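Probable adhesion protein (Pseudomonas aeruginosa PAO1, PDB 6R3Z) binds ferrous iron and other divalent metal ions, probably as the periplasmic solute-binding component of a metal transport system. Local coordinates at residues Thr121-Ile126 and Arg146-Arg151; His14-Tyr19 and Ile85-Lys90; Ala174-Ala179 and Ser231-Thr236; Asp181-Glu186 and Ala266-Thr271. All coordinates share one frame; numbering follows the deposited sequence.

Contact 1 of 4, residues Thr121-Ile126 and Arg146-Arg151; sequences TQVNTI and RAYAKR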
loop_
_atom_site.group_PDB
_atom_site.type_symbol
_atom_site.label_atom_id
_atom_site.label_comp_id
_atom_site.label_asym_id
_atom_site.label_seq_id
_atom_site.Cartn_x
_atom_site.Cartn_y
_atom_site.Cartn_z
ATOM N N THR A 121 9.584 -5.612 -6.809
ATOM C CA THR A 121 9.547 -5.242 -8.228
ATOM C C THR A 121 9.564 -3.702 -8.381
ATOM O O THR A 121 10.331 -3.172 -9.185
ATOM C CB THR A 121 8.393 -5.953 -8.976
ATOM O OG1 THR A 121 8.546 -7.386 -8.870
ATOM C CG2 THR A 121 8.326 -5.545 -10.452
ATOM N N GLN A 122 8.748 -3.006 -7.591
ATOM C CA GLN A 122 8.684 -1.528 -7.623
ATOM C C GLN A 122 10.020 -0.918 -7.189
ATOM O O GLN A 122 10.512 -0.003 -7.849
ATOM C CB GLN A 122 7.532 -1.010 -6.759
ATOM C CG GLN A 122 6.182 -1.403 -7.334
ATOM C CD GLN A 122 5.054 -0.929 -6.478
ATOM O OE1 GLN A 122 4.642 0.221 -6.577
ATOM N NE2 GLN A 122 4.531 -1.807 -5.632
ATOM N N VAL A 123 10.618 -1.458 -6.112
ATOM C CA VAL A 123 11.906 -0.985 -5.586
ATOM C C VAL A 123 12.980 -1.111 -6.683
ATOM O O VAL A 123 13.712 -0.141 -6.930
ATOM C CB VAL A 123 12.282 -1.714 -4.267
ATOM C CG1 VAL A 123 13.776 -1.598 -3.952
ATOM C CG2 VAL A 123 11.448 -1.165 -3.107
ATOM N N ASN A 124 13.030 -2.277 -7.369
ATOM C CA ASN A 124 14.012 -2.505 -8.434
ATOM C C ASN A 124 13.806 -1.566 -9.624
ATOM O O ASN A 124 14.781 -1.024 -10.148
ATOM C CB ASN A 124 14.047 -3.977 -8.843
ATOM C CG ASN A 124 14.612 -4.865 -7.754
ATOM O OD1 ASN A 124 15.474 -4.458 -6.965
ATOM N ND2 ASN A 124 14.181 -6.114 -7.721
ATOM N N THR A 125 12.539 -1.296 -9.983
ATOM C CA THR A 125 12.201 -0.383 -11.085
ATOM C C THR A 125 12.619 1.043 -10.733
ATOM O O THR A 125 13.262 1.720 -11.550
ATOM C CB THR A 125 10.715 -0.505 -11.438
ATOM O OG1 THR A 125 10.502 -1.808 -11.998
ATOM C CG2 THR A 125 10.263 0.544 -12.459
ATOM N N ILE A 126 12.266 1.493 -9.500
ATOM C CA ILE A 126 12.638 2.828 -9.042
ATOM C C ILE A 126 14.174 3.008 -9.075
ATOM O O ILE A 126 14.652 3.994 -9.636
ATOM C CB ILE A 126 12.006 3.150 -7.653
ATOM C CG1 ILE A 126 10.449 3.179 -7.747
ATOM C CG2 ILE A 126 12.521 4.492 -7.113
ATOM C CD1 ILE A 126 9.711 2.941 -6.400
ATOM N N ARG A 146 18.958 -3.932 -3.762
ATOM C CA ARG A 146 19.146 -5.362 -3.507
ATOM C C ARG A 146 19.158 -5.682 -1.998
ATOM O O ARG A 146 18.523 -6.659 -1.599
ATOM C CB ARG A 146 20.381 -5.928 -4.241
ATOM C CG ARG A 146 20.316 -5.807 -5.772
ATOM C CD ARG A 146 19.090 -6.453 -6.422
ATOM N NE ARG A 146 19.083 -6.313 -7.886
ATOM C CZ ARG A 146 18.639 -5.244 -8.549
ATOM N NH1 ARG A 146 18.669 -5.220 -9.876
ATOM N NH2 ARG A 146 18.171 -4.188 -7.888
ATOM N N ALA A 147 19.815 -4.838 -1.164
ATOM C CA ALA A 147 19.840 -5.021 0.301
ATOM C C ALA A 147 18.418 -4.853 0.878
ATOM O O ALA A 147 17.995 -5.643 1.732
ATOM C CB ALA A 147 20.781 -4.017 0.951
ATOM N N TYR A 148 17.664 -3.889 0.350
ATOM C CA TYR A 148 16.315 -3.624 0.836
ATOM C C TYR A 148 15.387 -4.803 0.520
ATOM O O TYR A 148 14.671 -5.254 1.415
ATOM C CB TYR A 148 15.763 -2.305 0.281
ATOM C CG TYR A 148 14.451 -1.877 0.909
ATOM C CD1 TYR A 148 14.315 -1.771 2.295
ATOM C CD2 TYR A 148 13.370 -1.495 0.117
ATOM C CE1 TYR A 148 13.130 -1.305 2.874
ATOM C CE2 TYR A 148 12.168 -1.076 0.684
ATOM C CZ TYR A 148 12.059 -0.959 2.060
ATOM O OH TYR A 148 10.871 -0.536 2.605
ATOM N N ALA A 149 15.465 -5.331 -0.722
ATOM C CA ALA A 149 14.708 -6.505 -1.183
ATOM C C ALA A 149 15.035 -7.733 -0.309
ATOM O O ALA A 149 14.131 -8.506 0.006
ATOM C CB ALA A 149 15.028 -6.795 -2.644
ATOM N N LYS A 150 16.304 -7.865 0.144
ATOM C CA LYS A 150 16.707 -8.980 1.009
ATOM C C LYS A 150 15.957 -8.869 2.367
ATOM O O LYS A 150 15.448 -9.876 2.878
ATOM C CB LYS A 150 18.237 -8.980 1.206
ATOM C CG LYS A 150 18.760 -10.246 1.858
ATOM C CD LYS A 150 20.278 -10.240 2.001
ATOM C CE LYS A 150 20.729 -11.434 2.811
ATOM N NZ LYS A 150 22.152 -11.324 3.212
ATOM N N ARG A 151 15.869 -7.640 2.921
ATOM C CA ARG A 151 15.164 -7.377 4.187
ATOM C C ARG A 151 13.674 -7.695 4.039
ATOM O O ARG A 151 13.098 -8.300 4.940
ATOM C CB ARG A 151 15.381 -5.932 4.692
ATOM C CG ARG A 151 16.802 -5.698 5.241
ATOM C CD ARG A 151 16.848 -4.718 6.420
ATOM N NE ARG A 151 16.083 -3.476 6.226
ATOM C CZ ARG A 151 16.491 -2.422 5.520
ATOM N NH1 ARG A 151 17.655 -2.452 4.877
ATOM N NH2 ARG A 151 15.731 -1.329 5.445
HETATM O O HOH W 1 17.199 -2.214 -9.918
#
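Asn124 and Val123 of helix 116-133 meet Arg146 and Tyr148 of helix 138-160 across a helical hairpin, whose two helices follow each other in the chain with only a short connection between them. The polar half of the contact lies on its outer side. Arg146 leaves its helix pointing away from the partner, then bends at chi2 (-56°) and swings its guanidinium back, bringing the CG of Asn124 over one face of the group. The amide and guanidinium planes stand 57° apart. Asn124 OD1 comes to 2.9 Å from Arg146 NH2, but the angle is too poor for a hydrogen bond, so the approach is best read as a polar and electrostatic contact. Further in, Val123 turns toward the other helix and sets its CG2 methyl at the edge of the Tyr148 ring, near the ring plane, 3.8 Å from CD2. Both residues are buried, and Tyr148 also reaches Asn22 of helix 14-24 and Tyr261 of helix 260-277. The hydrogen-bonded link between the two segments is indirect: a water in the guanidinium plane accepts from Arg146 NH2 at 3.0 Å and donates to the backbone O of Asn124 at 2.7 Å.

Contact 2 of 4, residues His14-Tyr19 and Ile85-Lys90; sequences HPYYSY and IEANAK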
loop_
_atom_site.group_PDB
_atom_site.type_symbol
_atom_site.label_atom_id
_atom_site.label_comp_id
_atom_site.label_asym_id
_atom_site.label_seq_id
_atom_site.Cartn_x
_atom_site.Cartn_y
_atom_site.Cartn_z
ATOM N N HIS A 14 3.126 6.967 1.696
ATOM C CA HIS A 14 4.106 6.510 2.691
ATOM C C HIS A 14 4.999 5.356 2.213
ATOM O O HIS A 14 6.217 5.465 2.371
ATOM C CB HIS A 14 3.445 6.147 4.027
ATOM C CG HIS A 14 2.876 7.324 4.748
ATOM N ND1 HIS A 14 1.701 7.923 4.334
ATOM C CD2 HIS A 14 3.324 7.956 5.853
ATOM C CE1 HIS A 14 1.467 8.895 5.203
ATOM N NE2 HIS A 14 2.429 8.970 6.114
ATOM N N PRO A 15 4.447 4.259 1.613
ATOM C CA PRO A 15 5.324 3.147 1.177
ATOM C C PRO A 15 6.393 3.611 0.202
ATOM O O PRO A 15 7.520 3.142 0.319
ATOM C CB PRO A 15 4.347 2.160 0.536
ATOM C CG PRO A 15 3.057 2.406 1.266
ATOM C CD PRO A 15 3.031 3.923 1.353
ATOM N N TYR A 16 6.056 4.572 -0.704
ATOM C CA TYR A 16 7.030 5.082 -1.681
ATOM C C TYR A 16 8.124 5.899 -1.015
ATOM O O TYR A 16 9.271 5.804 -1.444
ATOM C CB TYR A 16 6.357 5.808 -2.851
ATOM C CG TYR A 16 5.452 4.861 -3.611
ATOM C CD1 TYR A 16 5.961 4.024 -4.606
ATOM C CD2 TYR A 16 4.117 4.706 -3.249
ATOM C CE1 TYR A 16 5.147 3.079 -5.250
ATOM C CE2 TYR A 16 3.300 3.752 -3.867
ATOM C CZ TYR A 16 3.817 2.942 -4.869
ATOM O OH TYR A 16 3.001 2.000 -5.462
ATOM N N TYR A 17 7.797 6.619 0.077
ATOM C CA TYR A 17 8.829 7.322 0.854
ATOM C C TYR A 17 9.826 6.252 1.375
ATOM O O TYR A 17 11.050 6.419 1.247
ATOM C CB TYR A 17 8.224 8.084 2.054
ATOM C CG TYR A 17 9.279 8.883 2.790
ATOM C CD1 TYR A 17 10.068 8.291 3.779
ATOM C CD2 TYR A 17 9.559 10.204 2.433
ATOM C CE1 TYR A 17 11.078 9.002 4.422
ATOM C CE2 TYR A 17 10.576 10.927 3.065
ATOM C CZ TYR A 17 11.338 10.315 4.053
ATOM O OH TYR A 17 12.324 11.004 4.708
ATOM N N SER A 18 9.301 5.142 1.929
ATOM C CA SER A 18 10.151 4.048 2.442
ATOM C C SER A 18 11.016 3.425 1.342
ATOM O O SER A 18 12.233 3.263 1.538
ATOM C CB SER A 18 9.306 2.988 3.144
ATOM O OG SER A 18 8.822 3.452 4.396
ATOM N N TYR A 19 10.423 3.153 0.160
ATOM C CA TYR A 19 11.180 2.569 -0.950
ATOM C C TYR A 19 12.316 3.511 -1.349
ATOM O O TYR A 19 13.459 3.089 -1.367
ATOM C CB TYR A 19 10.321 2.343 -2.199
ATOM C CG TYR A 19 9.105 1.442 -2.114
ATOM C CD1 TYR A 19 8.917 0.573 -1.038
ATOM C CD2 TYR A 19 8.131 1.465 -3.113
ATOM C CE1 TYR A 19 7.781 -0.251 -0.964
ATOM C CE2 TYR A 19 6.987 0.677 -3.032
ATOM C CZ TYR A 19 6.827 -0.197 -1.975
ATOM O OH TYR A 19 5.671 -0.946 -1.955
ATOM N N ILE A 85 8.568 8.653 -12.665
ATOM C CA ILE A 85 8.888 7.227 -12.591
ATOM C C ILE A 85 7.613 6.461 -12.303
ATOM O O ILE A 85 7.003 6.634 -11.232
ATOM C CB ILE A 85 10.015 6.916 -11.569
ATOM C CG1 ILE A 85 11.351 7.534 -12.034
ATOM C CG2 ILE A 85 10.136 5.398 -11.318
ATOM C CD1 ILE A 85 12.464 7.503 -10.943
ATOM N N GLU A 86 7.204 5.630 -13.261
ATOM C CA GLU A 86 6.022 4.765 -13.110
ATOM C C GLU A 86 6.521 3.505 -12.359
ATOM O O GLU A 86 7.079 2.576 -12.962
ATOM C CB GLU A 86 5.396 4.430 -14.482
ATOM C CG GLU A 86 4.768 5.635 -15.181
ATOM C CD GLU A 86 3.496 6.222 -14.585
ATOM O OE1 GLU A 86 2.898 5.594 -13.679
ATOM O OE2 GLU A 86 3.089 7.316 -15.040
ATOM N N ALA A 87 6.391 3.519 -11.013
ATOM C CA ALA A 87 6.926 2.444 -10.160
ATOM C C ALA A 87 6.418 1.040 -10.508
ATOM O O ALA A 87 7.118 0.049 -10.269
ATOM C CB ALA A 87 6.624 2.739 -8.697
ATOM N N ASN A 88 5.179 0.959 -11.008
ATOM C CA ASN A 88 4.507 -0.309 -11.282
ATOM C C ASN A 88 4.689 -0.832 -12.703
ATOM O O ASN A 88 4.032 -1.812 -13.070
ATOM C CB ASN A 88 3.019 -0.169 -10.931
ATOM C CG ASN A 88 2.798 -0.221 -9.436
ATOM O OD1 ASN A 88 3.015 -1.260 -8.799
ATOM N ND2 ASN A 88 2.432 0.902 -8.839
ATOM N N ALA A 89 5.588 -0.206 -13.491
ATOM C CA ALA A 89 5.816 -0.579 -14.904
ATOM C C ALA A 89 6.003 -2.083 -15.149
ATOM O O ALA A 89 5.549 -2.578 -16.184
ATOM C CB ALA A 89 6.984 0.196 -15.481
ATOM N N LYS A 90 6.636 -2.814 -14.197
ATOM C CA LYS A 90 6.909 -4.261 -14.351
ATOM C C LYS A 90 6.074 -5.195 -13.433
ATOM O O LYS A 90 6.317 -6.408 -13.412
ATOM C CB LYS A 90 8.424 -4.532 -14.157
ATOM C CG LYS A 90 9.375 -3.592 -14.911
ATOM C CD LYS A 90 9.405 -3.832 -16.418
ATOM C CE LYS A 90 10.438 -2.976 -17.109
ATOM N NZ LYS A 90 11.820 -3.497 -16.923
#
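Tyr16, in the first turn of helix 14-24, reaches across to Ala87 and Asn88, which follow strand 84-86 at the edge of the four-stranded parallel sheet of the first lobe. The tight part is small. Tyr16 CE1 lies 3.8 Å from the CB methyl of Ala87, which approaches the ring obliquely. With its CG anti to the carbonyl carbon (chi1 -62°), the tyrosine carries its ring toward Ala87; Tyr16 also touches Val60 of strand 58-61. At the far end of the ring, Tyr16 OH passes Asn88 ND2 at 3.6 Å, with ring and amide planes 80° apart; both groups find their bonds with other residues. Ala87 and Asn88 form the middle of a type I turn, closed by Ala89 N to Glu86 O at 3.2 Å, whose flanks Glu86, Ala89 and Lys90 are exposed. The buried hydroxyl of Tyr16 is bonded to Gln122 OE1 and Asn62 ND2, while Asn88 pairs with Thr112 OG1 and Asn62 O. Asn62 thus serves both side chains, implying a shared polar network that probably helps to hold the ring; the side chains of Tyr16 and the metal ligand His66 are about 6 Å apart.

Contact 3 of 4, residues Ala174-Ala179 and Ser231-Thr236; sequences ATIHGA and STYVET. With NI (nickel (II) ion), chain B.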
loop_
_atom_site.group_PDB
_atom_site.type_symbol
_atom_site.label_atom_id
_atom_site.label_comp_id
_atom_site.label_asym_id
_atom_site.label_seq_id
_atom_site.Cartn_x
_atom_site.Cartn_y
_atom_site.Cartn_z
ATOM N N ALA A 174 -13.109 -11.435 4.383
ATOM C CA ALA A 174 -13.680 -10.172 3.925
ATOM C C ALA A 174 -12.766 -9.021 4.418
ATOM O O ALA A 174 -12.040 -9.182 5.404
ATOM C CB ALA A 174 -15.088 -9.990 4.461
ATOM N N THR A 175 -12.785 -7.873 3.726
ATOM C CA THR A 175 -12.028 -6.693 4.143
ATOM C C THR A 175 -12.947 -5.476 4.038
ATOM O O THR A 175 -13.881 -5.492 3.233
ATOM C CB THR A 175 -10.710 -6.471 3.361
ATOM O OG1 THR A 175 -10.974 -6.021 2.019
ATOM C CG2 THR A 175 -9.777 -7.698 3.371
ATOM N N ILE A 176 -12.680 -4.420 4.820
ATOM C CA ILE A 176 -13.498 -3.183 4.718
ATOM C C ILE A 176 -13.036 -2.414 3.457
ATOM O O ILE A 176 -13.856 -2.107 2.584
ATOM C CB ILE A 176 -13.344 -2.297 5.998
ATOM C CG1 ILE A 176 -13.918 -2.981 7.273
ATOM C CG2 ILE A 176 -13.977 -0.892 5.784
ATOM C CD1 ILE A 176 -15.401 -3.316 7.274
ATOM N N HIS A 177 -11.714 -2.117 3.385
ATOM C CA HIS A 177 -11.063 -1.408 2.275
ATOM C C HIS A 177 -10.506 -2.459 1.312
ATOM O O HIS A 177 -10.036 -3.499 1.768
ATOM C CB HIS A 177 -9.942 -0.504 2.822
ATOM C CG HIS A 177 -9.432 0.533 1.871
ATOM N ND1 HIS A 177 -10.054 1.772 1.751
ATOM C CD2 HIS A 177 -8.318 0.530 1.103
ATOM C CE1 HIS A 177 -9.313 2.464 0.898
ATOM N NE2 HIS A 177 -8.239 1.771 0.507
ATOM N N GLY A 178 -10.582 -2.207 0.003
ATOM C CA GLY A 178 -10.088 -3.170 -0.995
ATOM C C GLY A 178 -8.569 -3.141 -1.171
ATOM O O GLY A 178 -8.078 -3.173 -2.299
ATOM N N ALA A 179 -7.817 -3.087 -0.062
ATOM C CA ALA A 179 -6.366 -2.913 -0.066
ATOM C C ALA A 179 -5.523 -4.177 0.011
ATOM O O ALA A 179 -4.302 -4.073 -0.167
ATOM C CB ALA A 179 -5.978 -2.013 1.108
ATOM N N SER A 231 -13.538 3.250 10.170
ATOM C CA SER A 231 -14.956 3.537 9.930
ATOM C C SER A 231 -15.783 3.208 11.171
ATOM O O SER A 231 -15.528 2.206 11.840
ATOM C CB SER A 231 -15.449 2.729 8.731
ATOM O OG SER A 231 -14.868 3.204 7.527
ATOM N N THR A 232 -16.825 4.014 11.432
ATOM C CA THR A 232 -17.684 3.878 12.616
ATOM C C THR A 232 -18.679 2.689 12.591
ATOM O O THR A 232 -19.241 2.377 13.636
ATOM C CB THR A 232 -18.432 5.203 12.881
ATOM O OG1 THR A 232 -19.187 5.559 11.723
ATOM C CG2 THR A 232 -17.489 6.347 13.255
ATOM N N TYR A 233 -18.898 2.035 11.437
ATOM C CA TYR A 233 -19.861 0.929 11.316
ATOM C C TYR A 233 -19.289 -0.495 11.505
ATOM O O TYR A 233 -20.035 -1.477 11.377
ATOM C CB TYR A 233 -20.589 1.022 9.969
ATOM C CG TYR A 233 -19.672 0.882 8.771
ATOM C CD1 TYR A 233 -19.320 -0.374 8.280
ATOM C CD2 TYR A 233 -19.155 2.004 8.128
ATOM C CE1 TYR A 233 -18.486 -0.510 7.176
ATOM C CE2 TYR A 233 -18.359 1.879 6.987
ATOM C CZ TYR A 233 -17.992 0.616 6.543
ATOM O OH TYR A 233 -17.180 0.461 5.443
ATOM N N VAL A 234 -17.984 -0.623 11.764
ATOM C CA VAL A 234 -17.341 -1.931 11.911
ATOM C C VAL A 234 -17.922 -2.731 13.111
ATOM O O VAL A 234 -18.147 -3.938 12.973
ATOM C CB VAL A 234 -15.788 -1.806 11.931
ATOM C CG1 VAL A 234 -15.125 -3.153 12.191
ATOM C CG2 VAL A 234 -15.285 -1.220 10.607
ATOM N N GLU A 235 -18.249 -2.044 14.236
ATOM C CA GLU A 235 -18.824 -2.668 15.433
ATOM C C GLU A 235 -20.151 -3.354 15.085
ATOM O O GLU A 235 -20.390 -4.474 15.527
ATOM C CB GLU A 235 -19.000 -1.631 16.551
ATOM C CG GLU A 235 -19.245 -2.213 17.934
ATOM C CD GLU A 235 -19.400 -1.169 19.023
ATOM O OE1 GLU A 235 -18.415 -0.449 19.309
ATOM O OE2 GLU A 235 -20.509 -1.069 19.595
ATOM N N THR A 236 -20.964 -2.703 14.235
ATOM C CA THR A 236 -22.243 -3.208 13.738
ATOM C C THR A 236 -22.026 -4.499 12.941
ATOM O O THR A 236 -22.756 -5.468 13.166
ATOM C CB THR A 236 -22.981 -2.120 12.940
ATOM O OG1 THR A 236 -23.053 -0.930 13.737
ATOM C CG2 THR A 236 -24.390 -2.551 12.513
HETATM NI NI NI B . -6.643 2.692 -0.660
#
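Ile176 makes the apolar contacts here, meeting both Tyr233 and Val234. CG2 stands anti to the backbone N while CG1 lies beside it (chi1 -65°). CG2 comes to 3.5 Å from Tyr233 OH, whereas the CG1-CD1 arm touches both partners: CD1 packs on Val234 CG2 at 3.9 Å and meets the tyrosine ring obliquely, 4.2 Å from CE1. The side chains of Ile176 and Tyr233 lie alongside each other, pointing opposite ways. Within segment 174-179 one side-chain hydrogen bond braces the loop that follows the strand: Thr175 OG1 donates to the backbone O of His177 at 2.7 Å, approaching from 45° out of the carbonyl plane. Metal coordination comes from the next residue after Ile176. His177 NE2 binds the nickel ion at 2.2 Å, and His41, His66, His111, His199 and His250 complete an all-histidine site of six ligands. In the fold, strand 172-175 is an inner strand of the second lobe's parallel sheet. Ile176, just past its end, also touches Ile223 of strand 220-226 and Val195, while the start of helix 234-241 closes over it and Tyr233 leans on Leu208 of helix 205-217.

Contact 4 of 4, residues Asp181-Glu186 and Ala266-Thr271; sequences DYLLRE and ARNLDT. With EDO (1,2-ethanediol), chain H.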
loop_
_atom_site.group_PDB
_atom_site.type_symbol
_atom_site.label_atom_id
_atom_site.label_comp_id
_atom_site.label_asym_id
_atom_site.label_seq_id
_atom_site.Cartn_x
_atom_site.Cartn_y
_atom_site.Cartn_z
ATOM N N ASP A 181 -5.864 -7.553 -1.408
ATOM C CA ASP A 181 -5.875 -8.666 -2.353
ATOM C C ASP A 181 -4.435 -9.132 -2.674
ATOM O O ASP A 181 -4.191 -10.337 -2.649
ATOM C CB ASP A 181 -6.675 -8.291 -3.605
ATOM C CG ASP A 181 -8.108 -7.908 -3.241
ATOM O OD1 ASP A 181 -8.320 -6.752 -2.776
ATOM O OD2 ASP A 181 -9.006 -8.769 -3.381
ATOM N N TYR A 182 -3.477 -8.183 -2.892
ATOM C CA TYR A 182 -2.074 -8.569 -3.172
ATOM C C TYR A 182 -1.426 -9.191 -1.931
ATOM O O TYR A 182 -0.659 -10.147 -2.047
ATOM C CB TYR A 182 -1.223 -7.374 -3.609
ATOM C CG TYR A 182 -1.685 -6.725 -4.888
ATOM C CD1 TYR A 182 -1.320 -7.244 -6.127
ATOM C CD2 TYR A 182 -2.514 -5.608 -4.864
ATOM C CE1 TYR A 182 -1.764 -6.665 -7.313
ATOM C CE2 TYR A 182 -2.962 -5.013 -6.048
ATOM C CZ TYR A 182 -2.586 -5.550 -7.269
ATOM O OH TYR A 182 -3.013 -4.992 -8.448
ATOM N N LEU A 183 -1.726 -8.636 -0.747
ATOM C CA LEU A 183 -1.185 -9.148 0.516
ATOM C C LEU A 183 -1.642 -10.588 0.757
ATOM O O LEU A 183 -0.815 -11.451 1.059
ATOM C CB LEU A 183 -1.615 -8.252 1.683
ATOM C CG LEU A 183 -0.870 -8.505 3.006
ATOM C CD1 LEU A 183 -0.642 -7.219 3.757
ATOM C CD2 LEU A 183 -1.623 -9.484 3.864
ATOM N N LEU A 184 -2.955 -10.849 0.613
ATOM C CA LEU A 184 -3.495 -12.184 0.854
ATOM C C LEU A 184 -3.061 -13.185 -0.218
ATOM O O LEU A 184 -2.902 -14.367 0.096
ATOM C CB LEU A 184 -5.020 -12.125 1.043
ATOM C CG LEU A 184 -5.383 -11.472 2.407
ATOM C CD1 LEU A 184 -6.744 -10.858 2.394
ATOM C CD2 LEU A 184 -5.249 -12.471 3.555
ATOM N N ARG A 185 -2.775 -12.689 -1.448
ATOM C CA ARG A 185 -2.270 -13.509 -2.561
ATOM C C ARG A 185 -0.927 -14.162 -2.159
ATOM O O ARG A 185 -0.599 -15.238 -2.649
ATOM C CB ARG A 185 -2.058 -12.643 -3.823
ATOM C CG ARG A 185 -1.898 -13.467 -5.107
ATOM C CD ARG A 185 -1.959 -12.584 -6.336
ATOM N NE ARG A 185 -2.276 -13.358 -7.539
ATOM C CZ ARG A 185 -1.379 -13.759 -8.433
ATOM N NH1 ARG A 185 -0.095 -13.455 -8.280
ATOM N NH2 ARG A 185 -1.758 -14.462 -9.492
ATOM N N GLU A 186 -0.171 -13.531 -1.244
ATOM C CA GLU A 186 1.116 -14.100 -0.822
ATOM C C GLU A 186 0.983 -15.275 0.147
ATOM O O GLU A 186 1.977 -15.939 0.454
ATOM C CB GLU A 186 2.015 -13.022 -0.289
ATOM C CG GLU A 186 2.201 -11.982 -1.373
ATOM C CD GLU A 186 3.354 -11.047 -1.141
ATOM O OE1 GLU A 186 3.373 -10.390 -0.080
ATOM O OE2 GLU A 186 4.240 -10.976 -2.019
ATOM N N ALA A 266 5.429 -6.010 8.499
ATOM C CA ALA A 266 5.704 -7.127 9.421
ATOM C C ALA A 266 4.444 -7.342 10.308
ATOM O O ALA A 266 3.959 -8.467 10.415
ATOM C CB ALA A 266 6.928 -6.824 10.278
ATOM N N ARG A 267 3.860 -6.243 10.831
ATOM C CA ARG A 267 2.647 -6.317 11.648
ATOM C C ARG A 267 1.441 -6.828 10.845
ATOM O O ARG A 267 0.667 -7.638 11.372
ATOM C CB ARG A 267 2.369 -4.991 12.365
ATOM C CG ARG A 267 3.426 -4.753 13.463
ATOM C CD ARG A 267 2.890 -3.899 14.596
ATOM N NE ARG A 267 2.754 -2.498 14.206
ATOM C CZ ARG A 267 3.706 -1.583 14.361
ATOM N NH1 ARG A 267 4.883 -1.918 14.879
ATOM N NH2 ARG A 267 3.490 -0.327 13.995
ATOM N N ASN A 268 1.331 -6.423 9.561
ATOM C CA ASN A 268 0.256 -6.870 8.661
ATOM C C ASN A 268 0.341 -8.395 8.468
ATOM O O ASN A 268 -0.632 -9.109 8.698
ATOM C CB ASN A 268 0.357 -6.166 7.315
ATOM C CG ASN A 268 -0.330 -4.816 7.330
ATOM O OD1 ASN A 268 -1.019 -4.460 8.296
ATOM N ND2 ASN A 268 -0.158 -4.051 6.261
ATOM N N LEU A 269 1.518 -8.882 8.082
ATOM C CA LEU A 269 1.734 -10.319 7.900
ATOM C C LEU A 269 1.497 -11.125 9.191
ATOM O O LEU A 269 0.922 -12.214 9.130
ATOM C CB LEU A 269 3.126 -10.580 7.302
ATOM C CG LEU A 269 3.339 -10.097 5.843
ATOM C CD1 LEU A 269 4.764 -10.364 5.376
ATOM C CD2 LEU A 269 2.378 -10.770 4.870
ATOM N N ASP A 270 1.910 -10.587 10.353
ATOM C CA ASP A 270 1.719 -11.266 11.645
ATOM C C ASP A 270 0.226 -11.395 11.966
ATOM O O ASP A 270 -0.193 -12.422 12.482
ATOM C CB ASP A 270 2.428 -10.522 12.780
ATOM C CG ASP A 270 3.937 -10.639 12.761
ATOM O OD1 ASP A 270 4.455 -11.583 12.106
ATOM O OD2 ASP A 270 4.601 -9.788 13.394
ATOM N N THR A 271 -0.571 -10.338 11.657
ATOM C CA THR A 271 -2.015 -10.342 11.912
ATOM C C THR A 271 -2.711 -11.377 11.011
ATOM O O THR A 271 -3.543 -12.140 11.504
ATOM C CB THR A 271 -2.578 -8.916 11.785
ATOM O OG1 THR A 271 -1.990 -8.104 12.826
ATOM C CG2 THR A 271 -4.113 -8.879 11.885
HETATM C C1 EDO H . 7.926 -11.498 14.200
HETATM O O1 EDO H . 6.591 -11.688 14.642
HETATM C C2 EDO H . 8.109 -12.245 12.868
HETATM O O2 EDO H . 7.128 -11.813 11.943
#
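Leu183 packs against Asn268 and Leu269, joining the short helix 181-185, which follows strand 172-175 of the second lobe's parallel sheet, to the C-terminal helix 260-277. Ala266 opens the second segment by resting on Leu155 of helix 138-160. Two residues on, Asn268 turns toward the short helix and offers its aliphatic part: its CB is 3.8 Å from Leu183 CD1, and the leucine lies roughly perpendicular to the asparagine. Asn268 ND2 also passes Leu183 CD1, at 4.1 Å, but it is satisfied by the backbone O of Ser249, close to the metal ligand His250. The asparagine therefore shows carbon to the leucine while its amide binds the loop after strand 244-248. Leu269 comes next, bringing its CD2 to 4.3 Å from Leu183 CD2, a looser approach. With CG anti to the backbone N (chi1 -167°), Leu183 reaches toward the C-terminal helix, where CD1 meets Asn268 and CD2 faces Leu269; Leu269 is covered further by Leu155 and Ala159. Asp270 lies on the exposed side, where both its carboxylate oxygens are bonded by one ethanediol molecule, probably from the crystallisation liquor: O2 donates to OD1 at 2.7 Å and O1 to OD2. The segment closes with Thr271, which touches Tyr246 and Leu248 and whose backbone N donates to Arg267 O at 3.0 Å.

In the fold
Contacts 2, 3 and 4 are buried, whereas contact 1 is only partly so and alone has a water bridging its segments. Contacts 1 and 2 adjoin on one side of the chain's centre, where Gln122 of helix 116-133 ties the hairpin to the first lobe. Contact 3 lies in the second lobe; contact 4 joins that lobe's helix 181-185 to the C-terminal helix, which also touches helices 14-24 and 138-160. Contacts 3 and 4 are mainly apolar, with no hydrogen bond across, while contacts 1 and 2 set polar groups beside apolar packing. Contact 3 holds a nickel ligand itself; side chains of contacts 2 and 4 come within about 11 and 12 Å of the ion, and contact 1 lies well away.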